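Local coordinates for protein beta sliding clamp (Borrelia burgdorferi, PDB 6DJ8) that probably forms a ring-shaped head-to-tail dimer around DNA and tethers DNA polymerases and other proteins to it, giving them processivity, at residues D60-F65 and K223-F227; Y96-K100 and I112-L116. One frame throughout, in Å; residues are numbered along the deposited sequence.

Contact 1 (D60-F65 and K223-F227); sequences DRNIFF and KIFNF
Ile-63 projects from the turn between strands 53-59 and 64-70 against the start of helix 223-231, so that the N-terminal domain of this DNA-clamp fold meets the central domain. Its CD1 is the main bump: it settles into a shallow hollow on the first turn of the helix, 3.7 Å from Lys-223 CG and 3.9 Å from Ile-224 CB, with the aliphatic part of Lys-223 as one wall. Ile-256 and Cys-258 of strand 254-259 also touch Ile-63, at the seam where one sheet runs through both domains. On one flank of this bump lies a salt bridge. Fully extended, with CG anti to the backbone N (chi1 177°), Lys-223 stretches past Ile-63 and brings NZ to 2.6 Å from Asp-60 OD2, on the anti lone pair. The other carboxylate oxygen, Asp-60 OD1, closes an Asx turn by accepting from Asn-62 N at 2.8 Å, and it takes a second bond from Ile-63 N at 2.7 Å. These two bonds hold the carboxylate against its own turn while it faces the lysine. One helical turn further on, Phe-227 touches Ile-63 lightly, through CD2 against CG2, and meets Phe-65 more closely. The phenylalanines form an offset edge-to-face pair, planes at 66° and centroids 5.3 Å apart, in which the edge of Phe-227 bears on the face of Phe-65 and CE2 of Phe-227 comes 3.4 Å from CD1 of Phe-65.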
loop_
_atom_site.group_PDB
_atom_site.type_symbol
_atom_site.label_atom_id
_atom_site.label_comp_id
_atom_site.label_asym_id
_atom_site.label_seq_id
_atom_site.Cartn_x
_atom_site.Cartn_y
_atom_site.Cartn_z
ATOM N N ASP A 60 2.268 -20.522 -16.193
ATOM C CA ASP A 60 2.221 -19.360 -17.072
ATOM C C ASP A 60 2.587 -19.747 -18.502
ATOM O O ASP A 60 2.867 -18.879 -19.334
ATOM C CB ASP A 60 3.107 -18.234 -16.531
ATOM C CG ASP A 60 4.605 -18.558 -16.576
ATOM O OD1 ASP A 60 5.020 -19.606 -17.131
ATOM O OD2 ASP A 60 5.373 -17.746 -16.014
ATOM N N ARG A 61 2.563 -21.050 -18.792
ATOM C CA ARG A 61 2.882 -21.719 -20.049
ATOM C C ARG A 61 4.402 -21.845 -20.221
ATOM O O ARG A 61 4.855 -22.406 -21.218
ATOM C CB ARG A 61 2.222 -21.033 -21.258
ATOM C CG ARG A 61 0.707 -20.742 -21.001
ATOM C CD ARG A 61 -0.031 -20.246 -22.225
ATOM N NE ARG A 61 -0.180 -21.299 -23.221
ATOM C CZ ARG A 61 -0.773 -21.141 -24.400
ATOM N NH1 ARG A 61 -0.858 -22.164 -25.241
ATOM N NH2 ARG A 61 -1.298 -19.965 -24.727
ATOM N N ASN A 62 5.196 -21.369 -19.264
ATOM C CA ASN A 62 6.634 -21.642 -19.232
ATOM C C ASN A 62 7.030 -22.307 -17.925
ATOM O O ASN A 62 7.634 -23.384 -17.942
ATOM C CB ASN A 62 7.425 -20.347 -19.441
ATOM C CG ASN A 62 8.895 -20.598 -19.698
ATOM O OD1 ASN A 62 9.547 -21.351 -18.976
ATOM N ND2 ASN A 62 9.420 -19.976 -20.747
ATOM N N ILE A 63 6.700 -21.701 -16.794
ATOM C CA ILE A 63 6.844 -22.317 -15.485
ATOM C C ILE A 63 5.634 -23.214 -15.258
ATOM O O ILE A 63 4.492 -22.811 -15.524
ATOM C CB ILE A 63 6.933 -21.239 -14.391
ATOM C CG1 ILE A 63 8.219 -20.422 -14.555
ATOM C CG2 ILE A 63 6.842 -21.881 -13.015
ATOM C CD1 ILE A 63 8.265 -19.147 -13.747
ATOM N N PHE A 64 5.879 -24.435 -14.790
ATOM C CA PHE A 64 4.833 -25.395 -14.458
ATOM C C PHE A 64 4.986 -25.732 -12.987
ATOM O O PHE A 64 6.072 -26.130 -12.548
ATOM C CB PHE A 64 4.916 -26.642 -15.350
ATOM C CG PHE A 64 4.493 -26.382 -16.749
ATOM C CD1 PHE A 64 5.371 -25.863 -17.671
ATOM C CD2 PHE A 64 3.169 -26.585 -17.126
ATOM C CE1 PHE A 64 4.954 -25.597 -18.962
ATOM C CE2 PHE A 64 2.745 -26.319 -18.408
ATOM C CZ PHE A 64 3.644 -25.828 -19.330
ATOM N N PHE A 65 3.921 -25.535 -12.225
ATOM C CA PHE A 65 3.969 -25.633 -10.777
ATOM C C PHE A 65 2.993 -26.699 -10.317
ATOM O O PHE A 65 1.886 -26.808 -10.850
ATOM C CB PHE A 65 3.617 -24.283 -10.125
ATOM C CG PHE A 65 3.388 -24.357 -8.635
ATOM C CD1 PHE A 65 4.448 -24.217 -7.755
ATOM C CD2 PHE A 65 2.106 -24.537 -8.114
ATOM C CE1 PHE A 65 4.262 -24.270 -6.384
ATOM C CE2 PHE A 65 1.900 -24.599 -6.738
ATOM C CZ PHE A 65 2.962 -24.458 -5.870
ATOM N N LYS A 223 12.466 -15.522 -13.580
ATOM C CA LYS A 223 11.150 -15.482 -12.924
ATOM C C LYS A 223 10.970 -16.647 -11.958
ATOM O O LYS A 223 10.485 -16.456 -10.835
ATOM C CB LYS A 223 10.022 -15.468 -13.954
ATOM C CG LYS A 223 8.614 -15.491 -13.330
ATOM C CD LYS A 223 7.533 -15.445 -14.386
ATOM C CE LYS A 223 6.124 -15.381 -13.754
ATOM N NZ LYS A 223 5.080 -15.427 -14.820
ATOM N N ILE A 224 11.427 -17.852 -12.339
ATOM C CA ILE A 224 11.222 -18.987 -11.442
ATOM C C ILE A 224 11.932 -18.771 -10.112
ATOM O O ILE A 224 11.461 -19.243 -9.070
ATOM C CB ILE A 224 11.641 -20.327 -12.094
ATOM C CG1 ILE A 224 11.064 -21.480 -11.262
ATOM C CG2 ILE A 224 13.165 -20.443 -12.178
ATOM C CD1 ILE A 224 11.218 -22.846 -11.901
ATOM N N PHE A 225 13.048 -18.027 -10.103
ATOM C CA PHE A 225 13.732 -17.806 -8.835
ATOM C C PHE A 225 12.984 -16.803 -7.964
ATOM O O PHE A 225 12.928 -16.968 -6.744
ATOM C CB PHE A 225 15.181 -17.368 -9.087
ATOM C CG PHE A 225 15.971 -18.431 -9.783
ATOM C CD1 PHE A 225 16.361 -19.565 -9.094
ATOM C CD2 PHE A 225 16.211 -18.365 -11.142
ATOM C CE1 PHE A 225 17.042 -20.596 -9.743
ATOM C CE2 PHE A 225 16.885 -19.377 -11.786
ATOM C CZ PHE A 225 17.300 -20.502 -11.081
ATOM N N ASN A 226 12.413 -15.758 -8.560
ATOM C CA ASN A 226 11.545 -14.877 -7.774
ATOM C C ASN A 226 10.391 -15.667 -7.176
ATOM O O ASN A 226 10.098 -15.545 -5.987
ATOM C CB ASN A 226 11.044 -13.729 -8.646
ATOM C CG ASN A 226 12.182 -12.802 -9.063
ATOM O OD1 ASN A 226 13.117 -12.601 -8.293
ATOM N ND2 ASN A 226 12.109 -12.239 -10.272
ATOM N N PHE A 227 9.817 -16.582 -7.959
ATOM C CA PHE A 227 8.724 -17.432 -7.475
ATOM C C PHE A 227 9.179 -18.309 -6.310
ATOM O O PHE A 227 8.530 -18.370 -5.252
ATOM C CB PHE A 227 8.252 -18.290 -8.653
ATOM C CG PHE A 227 7.068 -19.154 -8.376
ATOM C CD1 PHE A 227 5.983 -18.673 -7.654
ATOM C CD2 PHE A 227 7.003 -20.428 -8.921
ATOM C CE1 PHE A 227 4.861 -19.471 -7.443
ATOM C CE2 PHE A 227 5.888 -21.234 -8.716
ATOM C CZ PHE A 227 4.819 -20.749 -7.971
#

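Contact 2 (Y96-K100 and I112-L116); sequences YKKIK and IMGEL
Ile-112 lies in the second strand of the antiparallel β-hairpin 98-104/109-114, its CG2 packing 4.2 Å from Ile-99 CD1; helix 83-92 covers both isoleucines through Ala-89 and Val-90. Met-113 follows, in a hydrogen-bonded pair with Lys-100: Lys-100 N donates to Met-113 O at 2.9 Å, and Met-113 N returns the bond to Lys-100 O. On this face of the sheet Met-113 CG lies beside Lys-100 CB, with the chain beyond bent at chi2 and chi3. Gly-114 is paired with Ile-99 without direct hydrogen bonds between them. Its CA sits over the centre of the Tyr-96 ring, 3.5 Å from the centroid and 8° off the normal, a CH-π contact tight enough to lay backbone directly on the ring. A water accepts from Gly-114 N and also bonds Tyr-96 OH, tying the far end of the tyrosine to the same strand. At Glu-115, the centre of an inverse γ turn, the backbone leaves the strand, yet its N still reaches Lys-98 O at 3.0 Å, from 39° above the carbonyl plane. The acid's bend at chi2 (53°) turns OE1 to the methylene chain of Lys-100, 3.3 Å from CD, while Lys-100 NZ stays 4.9 Å from OE1. Leu-116 then turns back toward the tyrosine, its CD2 approaching obliquely to 3.4 Å from Tyr-96 CE1.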
loop_
_atom_site.group_PDB
_atom_site.type_symbol
_atom_site.label_atom_id
_atom_site.label_comp_id
_atom_site.label_asym_id
_atom_site.label_seq_id
_atom_site.Cartn_x
_atom_site.Cartn_y
_atom_site.Cartn_z
ATOM N N TYR A 96 -13.834 -20.832 8.988
ATOM C CA TYR A 96 -13.989 -22.267 9.192
ATOM C C TYR A 96 -12.624 -22.933 9.255
ATOM O O TYR A 96 -11.742 -22.644 8.437
ATOM C CB TYR A 96 -14.784 -22.920 8.066
ATOM C CG TYR A 96 -16.234 -22.524 8.023
ATOM C CD1 TYR A 96 -17.098 -22.831 9.070
ATOM C CD2 TYR A 96 -16.739 -21.843 6.934
ATOM C CE1 TYR A 96 -18.435 -22.470 9.022
ATOM C CE2 TYR A 96 -18.062 -21.477 6.880
ATOM C CZ TYR A 96 -18.899 -21.790 7.925
ATOM O OH TYR A 96 -20.203 -21.423 7.841
ATOM N N LYS A 97 -12.447 -23.826 10.229
ATOM C CA LYS A 97 -11.194 -24.572 10.288
ATOM C C LYS A 97 -11.047 -25.496 9.077
ATOM O O LYS A 97 -9.957 -25.616 8.505
ATOM C CB LYS A 97 -11.130 -25.364 11.596
ATOM C CG LYS A 97 -9.933 -26.289 11.697
ATOM C CD LYS A 97 -8.795 -25.682 12.509
ATOM C CE LYS A 97 -7.485 -26.441 12.276
ATOM N NZ LYS A 97 -7.672 -27.917 12.397
ATOM N N LYS A 98 -12.146 -26.117 8.648
ATOM C CA LYS A 98 -12.185 -27.021 7.505
ATOM C C LYS A 98 -13.349 -26.654 6.598
ATOM O O LYS A 98 -14.415 -26.237 7.072
ATOM C CB LYS A 98 -12.364 -28.475 7.961
ATOM C CG LYS A 98 -11.257 -28.974 8.861
ATOM C CD LYS A 98 -11.372 -30.462 9.149
ATOM C CE LYS A 98 -10.122 -30.951 9.879
ATOM N NZ LYS A 98 -10.153 -32.411 10.189
ATOM N N ILE A 99 -13.173 -26.862 5.291
ATOM C CA ILE A 99 -14.280 -26.636 4.366
ATOM C C ILE A 99 -14.518 -27.884 3.525
ATOM O O ILE A 99 -13.612 -28.690 3.288
ATOM C CB ILE A 99 -14.052 -25.414 3.454
ATOM C CG1 ILE A 99 -12.656 -25.477 2.807
ATOM C CG2 ILE A 99 -14.209 -24.123 4.232
ATOM C CD1 ILE A 99 -12.487 -24.439 1.730
ATOM N N LYS A 100 -15.761 -28.038 3.077
ATOM C CA LYS A 100 -16.157 -29.103 2.171
ATOM C C LYS A 100 -16.377 -28.458 0.811
ATOM O O LYS A 100 -17.165 -27.512 0.687
ATOM C CB LYS A 100 -17.424 -29.810 2.671
ATOM C CG LYS A 100 -17.885 -31.001 1.818
ATOM C CD LYS A 100 -19.038 -31.777 2.503
ATOM C CE LYS A 100 -19.468 -32.999 1.687
ATOM N NZ LYS A 100 -20.700 -33.674 2.224
ATOM N N ILE A 112 -19.322 -24.668 -2.005
ATOM C CA ILE A 112 -18.436 -24.680 -0.855
ATOM C C ILE A 112 -19.256 -24.371 0.383
ATOM O O ILE A 112 -20.086 -23.448 0.383
ATOM C CB ILE A 112 -17.287 -23.673 -1.031
ATOM C CG1 ILE A 112 -16.633 -23.878 -2.403
ATOM C CG2 ILE A 112 -16.293 -23.799 0.097
ATOM C CD1 ILE A 112 -15.345 -23.062 -2.630
ATOM N N MET A 113 -19.029 -25.150 1.428
ATOM C CA MET A 113 -19.709 -24.974 2.692
ATOM C C MET A 113 -18.689 -25.269 3.772
ATOM O O MET A 113 -17.673 -25.933 3.527
ATOM C CB MET A 113 -20.941 -25.893 2.798
ATOM C CG MET A 113 -20.592 -27.380 2.678
ATOM S SD MET A 113 -21.728 -28.314 1.617
ATOM C CE MET A 113 -21.502 -27.441 0.063
ATOM N N GLY A 114 -18.937 -24.747 4.968
ATOM C CA GLY A 114 -18.075 -25.095 6.079
ATOM C C GLY A 114 -18.276 -26.553 6.422
ATOM O O GLY A 114 -19.409 -27.052 6.418
ATOM N N GLU A 115 -17.177 -27.273 6.642
ATOM C CA GLU A 115 -17.261 -28.659 7.096
ATOM C C GLU A 115 -17.302 -28.585 8.609
ATOM O O GLU A 115 -16.279 -28.651 9.290
ATOM C CB GLU A 115 -16.117 -29.525 6.581
ATOM C CG GLU A 115 -16.201 -30.983 7.042
ATOM C CD GLU A 115 -17.551 -31.656 6.743
ATOM O OE1 GLU A 115 -18.187 -31.345 5.709
ATOM O OE2 GLU A 115 -17.977 -32.505 7.555
ATOM N N LEU A 116 -18.503 -28.398 9.133
ATOM C CA LEU A 116 -18.702 -28.335 10.566
ATOM C C LEU A 116 -18.591 -29.733 11.156
ATOM O O LEU A 116 -18.541 -30.740 10.443
ATOM C CB LEU A 116 -20.056 -27.711 10.870
ATOM C CG LEU A 116 -20.283 -26.495 9.974
ATOM C CD1 LEU A 116 -21.769 -26.233 9.728
ATOM C CD2 LEU A 116 -19.611 -25.289 10.595
HETATM O O HOH W 1 -21.128 -23.370 5.657
HETATM O O HOH W 2 -14.275 -26.484 10.429
#

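Contacts 1 and 2 lie 31 Å apart between centres, with nearest atoms about 17 Å apart, and do not touch. Along the chain, 60-65 comes first, both strands of contact 2 follow within the N-terminal domain, and 223-227 comes last, in the central domain. Contact 2 is local, its closest ends only 12 residues apart, and pairs neighbouring strands of the five-stranded sheet that also includes 14-18 and 126-130. Contact 1 joins residues 158 positions apart, beside the sheet that carries strand 64-70 next to strand 254-259 across the domain boundary. One contact thus lies within a single domain; the other joins two consecutive domains within the arc that each subunit contributes to the clamp ring.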